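Local coordinates for protein vinylacetyl-CoA Delta-isomerase (Nitrosopumilus maritimus SCM1, PDB 6VJR) that probably dehydrates 4-hydroxybutyryl-CoA and isomerises vinylacetyl-CoA, carrying bound FAD, a [4Fe-4S] cluster and iron, at residues A[328-331]-A[332-336]; A[127-130]-A[131-134]; A[161-164]-A[165-168]. All blocks are in the same frame, centred on the assembly; numbering follows the deposited sequence.

Interaction 1. Residues A[328-331]-A[332-336]; sequences EMTH and LNETI
E328 meets L332 one turn further along the same helix, by backbone and side chain together. Its carbonyl O takes the L332 N-H at 3.0 Å in a nearly straight bond (173° at the hydrogen). The E328 chain bends at chi2, which brings the carboxylate forward alongside the L332 side chain, with OE2 3.9 Å from CD2 of L332. That is plain van der Waals contact; the charge is spent elsewhere, in salt bridges from OE2 to R371 and from OE1 to R455, both of the second subunit. M329 gives only its backbone, with O accepting from N333 N at 3.0 Å, while the M329 side chain packs on I304, I376 and L379 and lies about 10 Å from a bound FAD. Helix 320-345 packs against helices 295-314 and 372-384 with one flank and against another subunit with a second, in a mainly helical region consistent with the C-terminal part of acyl-CoA dehydrogenase-like proteins. At T330 the carbonyl O binds E334 N at 2.8 Å, and CG2 brushes CG of E334; OG1 turns back to the carbonyl of I326. H331 does most with its carbonyl O, which accepts twice from T335: from N at 3.0 Å, and from OG1 at 2.9 Å. The two donors arrive on opposite faces of the carbonyl plane, and OG1 sits 38° out of it. With CG anti to the backbone N (chi1 171°), the imidazole swings forward along the helix until that same OG1 lies over one ring face, offset toward the rim, 3.7 Å from CE1 of H331. Across the subunit boundary N368 of the second subunit serves both residues: its OD1 bonds to H331 NE2 and its ND2 to T335 OG1, which limits how the ring can rotate.

Interaction 2. Residues A[127-130]-A[131-134]; sequences KRFL and EFVK
E131 starts one turn of a regular alpha-helix, 125-139, in which each residue of 131-134 gives its N-H to the carbonyl four places back, in K127 to L130. E131 N reaches K127 O at 3.1 Å. A chi1 of -64° keeps the glutamate CG beside the backbone N and so close to that same K127 O; the bend at chi2 then turns the carboxylate toward a water. This water links the two residues on the solvent side of the helix, giving one hydrogen to K127 O at 2.8 Å and the other to E131 OE1, so this carbonyl accepts from both the backbone and the water. F132 follows on the buried side. Its N bonds to R128 O, and its ring only skims that of F129, meeting it obliquely; its edge-to-face partner is W195 of strand 195-198. V133 makes the main side-chain contact. Its CG2 points back down the helix, while the F129 ring, with CG anti to its own N (chi1 -178°), leans forward to meet it. The methyl lands over the ring face in a CH-pi contact, 3.8 Å from V133 CG2 to the F129 centroid and 25° off the normal, nearest to CZ and CE2. F270 approaches this phenylalanine edge-to-face, and M107, L110 and H111 of helix 101-121 pack on it, so the ring joins the two helices to strand 269-272. K134 then returns to the surface, its chain extended beyond CG, with N held 2.9 Å from L130 O and CB 3.5 Å from that same oxygen.

Interaction 3. Residues A[161-164]-A[165-168]; sequences QDDP and DLFT
D163 and L166 close a type I beta turn, D163-P164-D165-L166, with an Asx turn built onto its first half. The tight part is here. L166 N bonds to D163 O at 3.2 Å, arriving well above the carbonyl plane, while D165 N bonds to D163 OD1 at 3.0 Å, 52° out of the carboxylate plane. With CG anti to the backbone N (chi1 179°), D163 brings its carboxylate alongside its own carbonyl, from where one oxygen can take the D165 N-H. Beside the turn, L166 CD1 rests against D163 CB, and Q161 OE1 lies 3.9 Å from the same methyl. Q161 also touches F167: its NE2 stands at the ring edge, 3.8 Å from F167 CE1, and binds the carbonyl of D153. The phenyl ring meanwhile packs on K151, a residue that binds FAD, and so sets this loop next to the flavin site. The polar side faces another subunit. There OD1 of D163 lies 3.7 Å from OD2 of D165, the carboxylate planes 64° apart, a closeness that would probably be unfavourable without a nearby cation. K408 of the third subunit supplies one, bridging to OD2 of each, and R169 takes D165 OD1, so the turn becomes a piece of the subunit interface. On the looser side a water gives a hydrogen to P164 O at 2.8 Å, an oxygen that W211 NE1 also reaches, and accepts weakly from F167 N at 3.3 Å.

Interactions 2, 3 and 1 follow one another along the chain in that order. Interactions 2 and 3 lie in the N-terminal half of the chain, their centres 30 Å apart: the former on helix 125-139, the latter in the loop leading from strand 143-146 to strand 169-173. Interaction 1 belongs to helix 320-345 in the C-terminal half, 40 Å from interaction 2 and 41 Å from interaction 3, centre to centre, and across the chain's centre from both. None touches another. Interactions 1 and 3 each face another subunit, the second and the third, while interaction 2 is internal to its chain, so the chain meets its partners in the tetramer through two far-apart regions.

Interaction 1. Residues A[328-331]-A[332-336]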
loop_
_atom_site.group_PDB
_atom_site.type_symbol
_atom_site.label_atom_id
_atom_site.label_comp_id
_atom_site.label_asym_id
_atom_site.label_seq_id
_atom_site.Cartn_x
_atom_site.Cartn_y
_atom_site.Cartn_z
ATOM N N GLU A 328 -11.225 -8.193 -1.688
ATOM C CA GLU A 328 -10.383 -7.022 -1.869
ATOM C C GLU A 328 -10.649 -6.358 -3.222
ATOM O O GLU A 328 -10.683 -5.143 -3.350
ATOM C CB GLU A 328 -8.907 -7.355 -1.742
ATOM C CG GLU A 328 -8.007 -6.121 -1.623
ATOM C CD GLU A 328 -8.224 -5.248 -0.380
ATOM O OE1 GLU A 328 -8.725 -5.778 0.652
ATOM O OE2 GLU A 328 -7.925 -4.021 -0.408
ATOM N N MET A 329 -10.683 -7.176 -4.269
ATOM C CA MET A 329 -10.895 -6.669 -5.614
ATOM C C MET A 329 -12.208 -5.870 -5.578
ATOM O O MET A 329 -12.313 -4.798 -6.158
ATOM C CB MET A 329 -10.957 -7.841 -6.606
ATOM C CG MET A 329 -9.641 -8.609 -6.780
ATOM S SD MET A 329 -9.825 -10.200 -7.614
ATOM C CE MET A 329 -9.913 -9.724 -9.343
ATOM N N THR A 330 -13.219 -6.467 -4.959
ATOM C CA THR A 330 -14.544 -5.846 -4.935
ATOM C C THR A 330 -14.510 -4.498 -4.199
ATOM O O THR A 330 -15.049 -3.482 -4.686
ATOM C CB THR A 330 -15.556 -6.787 -4.254
ATOM O OG1 THR A 330 -15.699 -7.980 -5.028
ATOM C CG2 THR A 330 -16.905 -6.146 -4.124
ATOM N N HIS A 331 -13.825 -4.472 -3.053
ATOM C CA HIS A 331 -13.697 -3.272 -2.234
ATOM C C HIS A 331 -12.998 -2.139 -3.002
ATOM O O HIS A 331 -13.471 -1.004 -3.064
ATOM C CB HIS A 331 -12.876 -3.595 -0.975
ATOM C CG HIS A 331 -12.536 -2.359 -0.229
ATOM N ND1 HIS A 331 -13.445 -1.573 0.440
ATOM C CD2 HIS A 331 -11.376 -1.773 -0.083
ATOM C CE1 HIS A 331 -12.829 -0.482 0.886
ATOM N NE2 HIS A 331 -11.534 -0.611 0.622
ATOM N N LEU A 332 -11.882 -2.448 -3.652
ATOM C CA LEU A 332 -11.166 -1.419 -4.428
ATOM C C LEU A 332 -12.019 -0.897 -5.594
ATOM O O LEU A 332 -12.081 0.296 -5.898
ATOM C CB LEU A 332 -9.858 -2.025 -4.922
ATOM C CG LEU A 332 -8.844 -2.438 -3.855
ATOM C CD1 LEU A 332 -7.615 -3.044 -4.498
ATOM C CD2 LEU A 332 -8.434 -1.229 -3.013
ATOM N N ASN A 333 -12.680 -1.829 -6.258
ATOM C CA ASN A 333 -13.548 -1.501 -7.388
ATOM C C ASN A 333 -14.698 -0.583 -6.954
ATOM O O ASN A 333 -14.966 0.440 -7.585
ATOM C CB ASN A 333 -14.058 -2.787 -8.042
ATOM C CG ASN A 333 -14.599 -2.574 -9.435
ATOM O OD1 ASN A 333 -13.950 -1.942 -10.276
ATOM N ND2 ASN A 333 -15.762 -3.151 -9.704
ATOM N N GLU A 334 -15.317 -0.894 -5.820
ATOM C CA GLU A 334 -16.426 -0.078 -5.346
ATOM C C GLU A 334 -15.978 1.273 -4.820
ATOM O O GLU A 334 -16.728 2.241 -4.827
ATOM C CB GLU A 334 -17.271 -0.791 -4.311
ATOM C CG GLU A 334 -17.904 -2.065 -4.847
ATOM C CD GLU A 334 -18.859 -1.947 -6.021
ATOM O OE1 GLU A 334 -19.391 -0.840 -6.306
ATOM O OE2 GLU A 334 -19.124 -3.032 -6.598
ATOM N N THR A 335 -14.734 1.356 -4.353
ATOM C CA THR A 335 -14.170 2.619 -3.898
ATOM C C THR A 335 -14.156 3.613 -5.080
ATOM O O THR A 335 -14.460 4.791 -4.943
ATOM C CB THR A 335 -12.767 2.386 -3.296
ATOM O OG1 THR A 335 -12.889 1.635 -2.092
ATOM C CG2 THR A 335 -12.143 3.701 -2.850
ATOM N N ILE A 336 -13.730 3.150 -6.263
ATOM C CA ILE A 336 -13.735 3.973 -7.462
ATOM C C ILE A 336 -15.167 4.378 -7.784
ATOM O O ILE A 336 -15.456 5.571 -8.062
ATOM C CB ILE A 336 -13.072 3.240 -8.643
ATOM C CG1 ILE A 336 -11.608 3.015 -8.349
ATOM C CG2 ILE A 336 -13.299 4.016 -9.934
ATOM C CD1 ILE A 336 -11.001 1.937 -9.217
#

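Interaction 2. Residues A[127-130]-A[131-134]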
loop_
_atom_site.group_PDB
_atom_site.type_symbol
_atom_site.label_atom_id
_atom_site.label_comp_id
_atom_site.label_asym_id
_atom_site.label_seq_id
_atom_site.Cartn_x
_atom_site.Cartn_y
_atom_site.Cartn_z
ATOM N N LYS A 127 -24.271 29.765 -29.609
ATOM C CA LYS A 127 -25.319 29.571 -30.617
ATOM C C LYS A 127 -24.887 28.556 -31.670
ATOM O O LYS A 127 -25.624 27.605 -31.973
ATOM C CB LYS A 127 -25.710 30.903 -31.284
ATOM C CG LYS A 127 -26.395 31.897 -30.371
ATOM C CD LYS A 127 -26.764 33.252 -30.979
ATOM C CE LYS A 127 -26.731 34.410 -29.991
ATOM N NZ LYS A 127 -25.362 34.783 -29.582
ATOM N N ARG A 128 -23.639 28.711 -32.154
ATOM C CA ARG A 128 -23.063 27.747 -33.077
ATOM C C ARG A 128 -23.065 26.356 -32.449
ATOM O O ARG A 128 -23.467 25.371 -33.091
ATOM C CB ARG A 128 -21.645 28.170 -33.438
ATOM C CG ARG A 128 -21.556 29.416 -34.292
ATOM C CD ARG A 128 -20.080 29.716 -34.407
ATOM N NE ARG A 128 -19.847 30.933 -35.180
ATOM C CZ ARG A 128 -18.663 31.490 -35.378
ATOM N NH1 ARG A 128 -18.527 32.638 -36.044
ATOM N NH2 ARG A 128 -17.612 30.912 -34.925
ATOM N N PHE A 129 -22.569 26.264 -31.200
ATOM C CA PHE A 129 -22.493 24.986 -30.541
ATOM C C PHE A 129 -23.868 24.329 -30.373
ATOM O O PHE A 129 -24.010 23.133 -30.624
ATOM C CB PHE A 129 -21.699 25.137 -29.240
ATOM C CG PHE A 129 -21.577 23.791 -28.555
ATOM C CD1 PHE A 129 -20.799 22.775 -29.092
ATOM C CD2 PHE A 129 -22.282 23.521 -27.396
ATOM C CE1 PHE A 129 -20.750 21.545 -28.469
ATOM C CE2 PHE A 129 -22.171 22.300 -26.753
ATOM C CZ PHE A 129 -21.433 21.316 -27.304
ATOM N N LEU A 130 -24.882 25.077 -29.970
ATOM C CA LEU A 130 -26.208 24.495 -29.826
ATOM C C LEU A 130 -26.752 23.958 -31.156
ATOM O O LEU A 130 -27.435 22.913 -31.177
ATOM C CB LEU A 130 -27.180 25.502 -29.206
ATOM C CG LEU A 130 -26.922 25.858 -27.744
ATOM C CD1 LEU A 130 -27.896 26.907 -27.287
ATOM C CD2 LEU A 130 -26.994 24.597 -26.862
ATOM N N GLU A 131 -26.496 24.670 -32.267
ATOM C CA GLU A 131 -26.933 24.156 -33.558
ATOM C C GLU A 131 -26.221 22.839 -33.863
ATOM O O GLU A 131 -26.816 21.937 -34.448
ATOM C CB GLU A 131 -26.744 25.164 -34.690
ATOM C CG GLU A 131 -27.591 26.410 -34.517
ATOM C CD GLU A 131 -29.060 26.190 -34.802
ATOM O OE1 GLU A 131 -29.772 27.137 -34.467
ATOM O OE2 GLU A 131 -29.507 25.159 -35.367
ATOM N N PHE A 132 -24.955 22.724 -33.437
ATOM C CA PHE A 132 -24.236 21.477 -33.629
ATOM C C PHE A 132 -24.868 20.355 -32.799
ATOM O O PHE A 132 -25.065 19.240 -33.285
ATOM C CB PHE A 132 -22.752 21.692 -33.313
ATOM C CG PHE A 132 -21.956 20.401 -33.398
ATOM C CD1 PHE A 132 -21.530 19.945 -34.633
ATOM C CD2 PHE A 132 -21.627 19.660 -32.275
ATOM C CE1 PHE A 132 -20.771 18.795 -34.743
ATOM C CE2 PHE A 132 -20.909 18.467 -32.401
ATOM C CZ PHE A 132 -20.492 18.036 -33.634
ATOM N N VAL A 133 -25.184 20.647 -31.539
ATOM C CA VAL A 133 -25.815 19.672 -30.670
ATOM C C VAL A 133 -27.133 19.210 -31.285
ATOM O O VAL A 133 -27.425 18.022 -31.287
ATOM C CB VAL A 133 -26.008 20.211 -29.244
ATOM C CG1 VAL A 133 -26.863 19.236 -28.431
ATOM C CG2 VAL A 133 -24.626 20.430 -28.601
ATOM N N LYS A 134 -27.936 20.152 -31.774
ATOM C CA LYS A 134 -29.203 19.787 -32.387
ATOM C C LYS A 134 -28.985 18.800 -33.531
ATOM O O LYS A 134 -29.658 17.775 -33.615
ATOM C CB LYS A 134 -29.908 21.050 -32.858
ATOM C CG LYS A 134 -31.075 20.746 -33.761
ATOM C CD LYS A 134 -31.867 21.983 -34.135
ATOM C CE LYS A 134 -33.026 21.680 -35.014
ATOM N NZ LYS A 134 -33.756 22.919 -35.234
HETATM O O HOH W 1 -28.319 28.265 -31.811
#

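Interaction 3. Residues A[161-164]-A[165-168]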
loop_
_atom_site.group_PDB
_atom_site.type_symbol
_atom_site.label_atom_id
_atom_site.label_comp_id
_atom_site.label_asym_id
_atom_site.label_seq_id
_atom_site.Cartn_x
_atom_site.Cartn_y
_atom_site.Cartn_z
ATOM N N GLN A 161 7.727 25.472 -28.734
ATOM C CA GLN A 161 8.188 24.288 -29.441
ATOM C C GLN A 161 8.983 24.706 -30.683
ATOM O O GLN A 161 8.701 25.726 -31.350
ATOM C CB GLN A 161 7.016 23.405 -29.872
ATOM C CG GLN A 161 6.143 22.911 -28.725
ATOM C CD GLN A 161 6.870 21.944 -27.819
ATOM O OE1 GLN A 161 7.701 21.138 -28.280
ATOM N NE2 GLN A 161 6.508 21.994 -26.549
ATOM N N ASP A 162 9.963 23.874 -31.020
ATOM C CA ASP A 162 10.787 24.043 -32.206
ATOM C C ASP A 162 9.932 23.916 -33.473
ATOM O O ASP A 162 10.224 24.540 -34.471
ATOM C CB ASP A 162 11.863 22.967 -32.203
ATOM C CG ASP A 162 13.103 23.212 -33.050
ATOM O OD1 ASP A 162 13.724 24.272 -32.867
ATOM O OD2 ASP A 162 13.480 22.295 -33.830
ATOM N N ASP A 163 8.955 23.010 -33.447
ATOM C CA ASP A 163 8.011 22.817 -34.540
ATOM C C ASP A 163 6.651 23.274 -34.048
ATOM O O ASP A 163 6.068 22.675 -33.167
ATOM C CB ASP A 163 7.978 21.364 -34.987
ATOM C CG ASP A 163 7.010 21.033 -36.111
ATOM O OD1 ASP A 163 6.224 21.946 -36.536
ATOM O OD2 ASP A 163 7.000 19.843 -36.525
ATOM N N PRO A 164 6.107 24.378 -34.580
ATOM C CA PRO A 164 4.849 24.897 -34.074
ATOM C C PRO A 164 3.653 23.958 -34.236
ATOM O O PRO A 164 2.674 24.169 -33.565
ATOM C CB PRO A 164 4.682 26.216 -34.808
ATOM C CG PRO A 164 5.390 25.912 -36.099
ATOM C CD PRO A 164 6.643 25.203 -35.683
ATOM N N ASP A 165 3.729 22.961 -35.126
ATOM C CA ASP A 165 2.635 22.040 -35.385
ATOM C C ASP A 165 2.484 20.984 -34.286
ATOM O O ASP A 165 1.555 20.195 -34.337
ATOM C CB ASP A 165 2.822 21.346 -36.721
ATOM C CG ASP A 165 2.774 22.268 -37.929
ATOM O OD1 ASP A 165 2.121 23.336 -37.828
ATOM O OD2 ASP A 165 3.417 21.922 -38.947
ATOM N N LEU A 166 3.384 20.941 -33.274
ATOM C CA LEU A 166 3.327 19.897 -32.258
ATOM C C LEU A 166 2.145 20.064 -31.303
ATOM O O LEU A 166 1.789 19.133 -30.559
ATOM C CB LEU A 166 4.646 19.759 -31.517
ATOM C CG LEU A 166 5.808 19.207 -32.344
ATOM C CD1 LEU A 166 7.196 19.379 -31.722
ATOM C CD2 LEU A 166 5.560 17.741 -32.583
ATOM N N PHE A 167 1.530 21.251 -31.350
ATOM C CA PHE A 167 0.184 21.475 -30.863
ATOM C C PHE A 167 -0.616 22.026 -32.039
ATOM O O PHE A 167 -0.093 22.825 -32.833
ATOM C CB PHE A 167 0.151 22.489 -29.713
ATOM C CG PHE A 167 0.767 22.050 -28.399
ATOM C CD1 PHE A 167 2.152 22.016 -28.249
ATOM C CD2 PHE A 167 -0.021 21.724 -27.316
ATOM C CE1 PHE A 167 2.715 21.674 -27.041
ATOM C CE2 PHE A 167 0.557 21.341 -26.110
ATOM C CZ PHE A 167 1.923 21.358 -25.974
ATOM N N THR A 168 -1.890 21.658 -32.107
ATOM C CA THR A 168 -2.770 22.027 -33.207
ATOM C C THR A 168 -3.071 23.531 -33.217
ATOM O O THR A 168 -3.403 24.138 -32.198
ATOM C CB THR A 168 -4.039 21.176 -33.104
ATOM O OG1 THR A 168 -3.697 19.805 -33.271
ATOM C CG2 THR A 168 -5.057 21.523 -34.175
HETATM O O HOH W 2 3.495 23.870 -30.857
#